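Local atomic coordinates of hypothetical 19.5 KDA protein IN emre-rus intergenic region (PDB entry 1FUX), a protein that is of unknown function but belongs to the phosphatidylethanolamine-binding protein family, as a periplasmic bacterial homologue of a Raf kinase inhibitor protein. Residues 52-57 with 63-68; 110-113 with 117-120. One frame throughout, in Å; residues are numbered along the deposited sequence.

Contact 1: residues 52-57 with 63-68; sequences VYDPDA and WWHWTV
Val52 fits between two side chains of the facing strand because a classic beta bulge sets both His65 and Trp66 against it. CG1 of Val52, anti to the backbone N (chi1 178°), lies 3.5 Å from His65 CB, while CG2 of Val52 meets the rim of the Trp66 indole in its plane, 3.6 Å from CE3. The backbone bonds agree: Val52 O accepts from His65 N at 2.7 Å and, weakly, from Trp66 N, and Val52 N donates to Trp66 O. Strands 52-54 and 63-68 run antiparallel, 174° between their directions, with Asp54 N to Trp63 O a nearly straight bond.

The other face of the sheet carries a T-shaped pair. The Tyr53 edge drops onto the Trp64 indole with the planes at 56°; CD1 of Tyr53 sits over the ring centre, 3.6 Å from Trp64 CD2. Trp64 NE1 is hydrogen-bonded to Ser61 OG of the second subunit, so this aromatic step borders the dimer interface. In the type I turn from Asp54 to Ala57, Asp54 OD1 closes an Asx turn with Asp56 N at 2.8 Å. Asp54 CB meets the edge of the His65 imidazole, and a water joins OD2 of Asp54 to NE2 of His65, whose ND1 is hydrogen-bonded to Gly107 O. Asp54 OD2 is also hydrogen-bonded to His118 ND1, so several partners hold this buried carboxylate and tie it to strand 118-127.

Contact 2: residues 110-113 with 117-120; sequences CPPK and PHHY
Pro111 lays its CB over the middle of the His118 imidazole, a CH-pi contact 3.9 Å from the ring centroid and only 7° off the normal. This contact joins the loop 110-113 to the start of strand 118-127 in the antiparallel sheet of this PEBP-family fold. Pro112 adds a second touch, its CD lying 3.7 Å from His118 CE1, and the two side chains cross at about a right angle. On the flank of Pro111, the Tyr120 hydroxyl packs against the pyrrolidine, with OH 3.5 Å from CD.

The next shell helps to fix the imidazole: NE2 of His118 is hydrogen-bonded to Asp115 OD2. With chi1 at -72°, CG of His118 stands anti to the carbonyl carbon, and the ring extends toward the proline pair. Tyr120 is steadied by an edge-to-face meeting with His65, and Pro111 also packs on Tyr161 of strand 151-161. The loop itself is tied by the disulfide from Cys110 to Cys27, while Pro112 rests on Tyr145 of the second subunit. A water completes the join near the ring edge of Tyr120: it accepts from Cys110 N at 3.0 Å and lies 2.7 Å from Tyr120 OH.

In the fold
Both contacts are largely buried, but contact 1 lies about 7 Å from the chain centre and contact 2 about 15 Å, measured centre to centre. Contact 1 unites the hairpin strands 47-54 and 63-72 through backbone bonds and aromatic packing; contact 2 has no direct polar bond between its segments and relies on proline against ring, plus one water. They share a sheet, since strand 118-127 neighbours 47-54, and they touch: besides the Asp54 and His118 pair, Asp56 OD2 lies 3.0 Å from His119 ND1, a probable hydrogen bond. Each reaches the second subunit, contact 1 with three residues and contact 2 with Pro112 alone.

Contact 1: residues 52-57 with 63-68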
loop_
_atom_site.group_PDB
_atom_site.type_symbol
_atom_site.label_atom_id
_atom_site.label_comp_id
_atom_site.label_asym_id
_atom_site.label_seq_id
_atom_site.Cartn_x
_atom_site.Cartn_y
_atom_site.Cartn_z
ATOM N N VAL A 52 -9.242 -7.127 -2.567
ATOM C CA VAL A 52 -9.326 -7.758 -1.273
ATOM C C VAL A 52 -8.385 -6.908 -0.392
ATOM O O VAL A 52 -7.194 -6.755 -0.727
ATOM C CB VAL A 52 -8.891 -9.228 -1.214
ATOM C CG1 VAL A 52 -8.988 -9.762 0.207
ATOM C CG2 VAL A 52 -9.734 -10.038 -2.224
ATOM N N TYR A 53 -8.964 -6.356 0.654
ATOM C CA TYR A 53 -8.234 -5.400 1.495
ATOM C C TYR A 53 -8.503 -5.602 2.970
ATOM O O TYR A 53 -9.646 -5.913 3.321
ATOM C CB TYR A 53 -8.687 -3.984 1.119
ATOM C CG TYR A 53 -7.912 -2.865 1.845
ATOM C CD1 TYR A 53 -6.642 -2.490 1.425
ATOM C CD2 TYR A 53 -8.519 -2.189 2.850
ATOM C CE1 TYR A 53 -5.980 -1.460 2.116
ATOM C CE2 TYR A 53 -7.907 -1.116 3.522
ATOM C CZ TYR A 53 -6.623 -0.804 3.139
ATOM O OH TYR A 53 -5.992 0.277 3.787
ATOM N N ASP A 54 -7.447 -5.507 3.780
ATOM C CA ASP A 54 -7.610 -5.603 5.236
ATOM C C ASP A 54 -7.195 -4.268 5.839
ATOM O O ASP A 54 -6.023 -3.961 5.964
ATOM C CB ASP A 54 -6.658 -6.717 5.723
ATOM C CG ASP A 54 -6.611 -6.815 7.231
ATOM O OD1 ASP A 54 -7.438 -6.204 7.941
ATOM O OD2 ASP A 54 -5.680 -7.511 7.730
ATOM N N PRO A 55 -8.176 -3.513 6.360
ATOM C CA PRO A 55 -7.901 -2.244 6.996
ATOM C C PRO A 55 -7.269 -2.402 8.372
ATOM O O PRO A 55 -6.701 -1.411 8.836
ATOM C CB PRO A 55 -9.282 -1.631 7.067
ATOM C CG PRO A 55 -10.251 -2.768 7.152
ATOM C CD PRO A 55 -9.625 -3.880 6.289
ATOM N N ASP A 56 -7.334 -3.587 9.003
ATOM C CA ASP A 56 -6.795 -3.756 10.346
ATOM C C ASP A 56 -5.330 -4.148 10.394
ATOM O O ASP A 56 -4.767 -4.284 11.500
ATOM C CB ASP A 56 -7.643 -4.873 11.030
ATOM C CG ASP A 56 -9.115 -4.495 11.150
ATOM O OD1 ASP A 56 -9.375 -3.331 11.539
ATOM O OD2 ASP A 56 -10.009 -5.326 10.830
ATOM N N ALA A 57 -4.690 -4.388 9.223
ATOM C CA ALA A 57 -3.285 -4.783 9.289
ATOM C C ALA A 57 -2.492 -3.645 9.900
ATOM O O ALA A 57 -2.723 -2.515 9.500
ATOM C CB ALA A 57 -2.810 -5.135 7.886
ATOM N N TRP A 63 -3.654 -3.542 4.138
ATOM C CA TRP A 63 -2.941 -4.556 3.353
ATOM C C TRP A 63 -3.787 -4.919 2.142
ATOM O O TRP A 63 -4.946 -5.290 2.258
ATOM C CB TRP A 63 -2.684 -5.790 4.219
ATOM C CG TRP A 63 -1.632 -6.694 3.594
ATOM C CD1 TRP A 63 -1.839 -7.689 2.688
ATOM C CD2 TRP A 63 -0.225 -6.634 3.847
ATOM N NE1 TRP A 63 -0.628 -8.263 2.332
ATOM C CE2 TRP A 63 0.366 -7.656 3.075
ATOM C CE3 TRP A 63 0.577 -5.852 4.686
ATOM C CZ2 TRP A 63 1.742 -7.920 3.095
ATOM C CZ3 TRP A 63 1.945 -6.113 4.697
ATOM C CH2 TRP A 63 2.514 -7.123 3.917
ATOM N N TRP A 64 -3.163 -4.766 0.979
ATOM C CA TRP A 64 -3.855 -5.193 -0.261
ATOM C C TRP A 64 -3.584 -6.670 -0.474
ATOM O O TRP A 64 -2.452 -7.084 -0.661
ATOM C CB TRP A 64 -3.316 -4.409 -1.457
ATOM C CG TRP A 64 -3.729 -2.966 -1.456
ATOM C CD1 TRP A 64 -2.989 -1.853 -1.148
ATOM C CD2 TRP A 64 -5.038 -2.482 -1.821
ATOM N NE1 TRP A 64 -3.773 -0.732 -1.283
ATOM C CE2 TRP A 64 -5.022 -1.082 -1.712
ATOM C CE3 TRP A 64 -6.229 -3.112 -2.217
ATOM C CZ2 TRP A 64 -6.139 -0.284 -1.965
ATOM C CZ3 TRP A 64 -7.326 -2.311 -2.506
ATOM C CH2 TRP A 64 -7.300 -0.916 -2.392
ATOM N N HIS A 65 -4.584 -7.544 -0.421
ATOM C CA HIS A 65 -4.395 -8.981 -0.597
ATOM C C HIS A 65 -4.589 -9.415 -2.040
ATOM O O HIS A 65 -4.064 -10.468 -2.453
ATOM C CB HIS A 65 -5.468 -9.684 0.288
ATOM C CG HIS A 65 -5.026 -9.700 1.732
ATOM N ND1 HIS A 65 -4.318 -10.728 2.314
ATOM C CD2 HIS A 65 -5.241 -8.783 2.711
ATOM C CE1 HIS A 65 -4.085 -10.435 3.597
ATOM N NE2 HIS A 65 -4.635 -9.222 3.859
ATOM N N TRP A 66 -5.362 -8.664 -2.819
ATOM C CA TRP A 66 -5.543 -9.068 -4.229
ATOM C C TRP A 66 -6.099 -7.926 -5.043
ATOM O O TRP A 66 -6.964 -7.204 -4.508
ATOM C CB TRP A 66 -6.654 -10.157 -4.221
ATOM C CG TRP A 66 -6.790 -10.913 -5.520
ATOM C CD1 TRP A 66 -5.857 -11.088 -6.510
ATOM C CD2 TRP A 66 -7.929 -11.731 -5.876
ATOM N NE1 TRP A 66 -6.372 -11.950 -7.466
ATOM C CE2 TRP A 66 -7.638 -12.336 -7.097
ATOM C CE3 TRP A 66 -9.168 -11.962 -5.272
ATOM C CZ2 TRP A 66 -8.545 -13.168 -7.799
ATOM C CZ3 TRP A 66 -10.079 -12.820 -5.936
ATOM C CH2 TRP A 66 -9.755 -13.424 -7.187
ATOM N N THR A 67 -5.748 -7.760 -6.299
ATOM C CA THR A 67 -6.433 -6.800 -7.158
ATOM C C THR A 67 -6.548 -7.531 -8.515
ATOM O O THR A 67 -5.523 -7.993 -9.021
ATOM C CB THR A 67 -5.739 -5.432 -7.402
ATOM O OG1 THR A 67 -4.473 -5.641 -8.023
ATOM C CG2 THR A 67 -5.506 -4.672 -6.099
ATOM N N VAL A 68 -7.736 -7.501 -9.102
ATOM C CA VAL A 68 -7.913 -8.078 -10.430
ATOM C C VAL A 68 -8.791 -7.059 -11.209
ATOM O O VAL A 68 -9.797 -6.686 -10.623
ATOM C CB VAL A 68 -8.855 -9.299 -10.543
ATOM C CG1 VAL A 68 -8.763 -9.901 -11.960
ATOM C CG2 VAL A 68 -8.603 -10.315 -9.494
HETATM O O HOH W 1 -3.475 -8.365 6.243
#

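Contact 2: residues 110-113 with 117-120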
loop_
_atom_site.group_PDB
_atom_site.type_symbol
_atom_site.label_atom_id
_atom_site.label_comp_id
_atom_site.label_asym_id
_atom_site.label_seq_id
_atom_site.Cartn_x
_atom_site.Cartn_y
_atom_site.Cartn_z
ATOM N N CYS A 110 -3.234 -13.449 6.907
ATOM C CA CYS A 110 -2.133 -13.887 7.775
ATOM C C CYS A 110 -1.937 -12.842 8.860
ATOM O O CYS A 110 -0.971 -12.101 8.846
ATOM C CB CYS A 110 -0.885 -14.188 6.937
ATOM S SG CYS A 110 0.427 -14.935 7.955
ATOM N N PRO A 111 -2.907 -12.728 9.773
ATOM C CA PRO A 111 -2.861 -11.777 10.868
ATOM C C PRO A 111 -1.882 -12.170 11.951
ATOM O O PRO A 111 -1.550 -13.347 12.096
ATOM C CB PRO A 111 -4.303 -11.820 11.404
ATOM C CG PRO A 111 -4.722 -13.233 11.182
ATOM C CD PRO A 111 -4.090 -13.620 9.853
ATOM N N PRO A 112 -1.433 -11.188 12.744
ATOM C CA PRO A 112 -0.553 -11.468 13.859
ATOM C C PRO A 112 -1.205 -12.416 14.855
ATOM O O PRO A 112 -2.417 -12.339 15.121
ATOM C CB PRO A 112 -0.276 -10.124 14.503
ATOM C CG PRO A 112 -0.764 -9.074 13.562
ATOM C CD PRO A 112 -1.783 -9.753 12.666
ATOM N N LYS A 113 -0.387 -13.300 15.421
ATOM C CA LYS A 113 -0.912 -14.230 16.424
ATOM C C LYS A 113 -1.478 -13.450 17.610
ATOM O O LYS A 113 -0.866 -12.483 18.067
ATOM C CB LYS A 113 0.180 -15.189 16.910
ATOM C CG LYS A 113 0.936 -15.914 15.808
ATOM C CD LYS A 113 1.217 -17.369 16.191
ATOM C CE LYS A 113 2.358 -17.927 15.344
ATOM N NZ LYS A 113 1.896 -19.147 14.610
ATOM N N PRO A 117 -9.714 -10.170 15.570
ATOM C CA PRO A 117 -10.014 -10.689 14.250
ATOM C C PRO A 117 -9.875 -9.573 13.240
ATOM O O PRO A 117 -10.166 -8.407 13.532
ATOM C CB PRO A 117 -11.451 -11.177 14.334
ATOM C CG PRO A 117 -11.632 -11.477 15.799
ATOM C CD PRO A 117 -10.868 -10.355 16.485
ATOM N N HIS A 118 -9.348 -9.875 12.047
ATOM C CA HIS A 118 -9.246 -8.863 11.024
ATOM C C HIS A 118 -10.418 -9.104 10.077
ATOM O O HIS A 118 -10.929 -10.213 9.941
ATOM C CB HIS A 118 -7.929 -8.990 10.232
ATOM C CG HIS A 118 -6.728 -8.575 11.009
ATOM N ND1 HIS A 118 -5.549 -8.246 10.385
ATOM C CD2 HIS A 118 -6.514 -8.433 12.357
ATOM C CE1 HIS A 118 -4.642 -7.912 11.308
ATOM N NE2 HIS A 118 -5.214 -8.015 12.488
ATOM N N HIS A 119 -10.856 -8.027 9.472
ATOM C CA HIS A 119 -11.990 -8.031 8.556
ATOM C C HIS A 119 -11.467 -7.944 7.144
ATOM O O HIS A 119 -10.876 -6.908 6.791
ATOM C CB HIS A 119 -12.761 -6.739 8.937
ATOM C CG HIS A 119 -13.366 -6.974 10.292
ATOM N ND1 HIS A 119 -12.625 -6.707 11.444
ATOM C CD2 HIS A 119 -14.554 -7.488 10.671
ATOM C CE1 HIS A 119 -13.361 -7.025 12.503
ATOM N NE2 HIS A 119 -14.519 -7.494 12.051
ATOM N N TYR A 120 -11.583 -8.972 6.332
ATOM C CA TYR A 120 -11.032 -8.959 4.988
ATOM C C TYR A 120 -12.133 -8.536 4.023
ATOM O O TYR A 120 -13.119 -9.303 3.945
ATOM C CB TYR A 120 -10.496 -10.372 4.611
ATOM C CG TYR A 120 -9.365 -10.653 5.570
ATOM C CD1 TYR A 120 -9.602 -11.218 6.811
ATOM C CD2 TYR A 120 -8.049 -10.325 5.199
ATOM C CE1 TYR A 120 -8.562 -11.456 7.704
ATOM C CE2 TYR A 120 -6.998 -10.526 6.114
ATOM C CZ TYR A 120 -7.273 -11.108 7.329
ATOM O OH TYR A 120 -6.279 -11.321 8.268
HETATM O O HOH W 2 -3.797 -10.559 7.548
#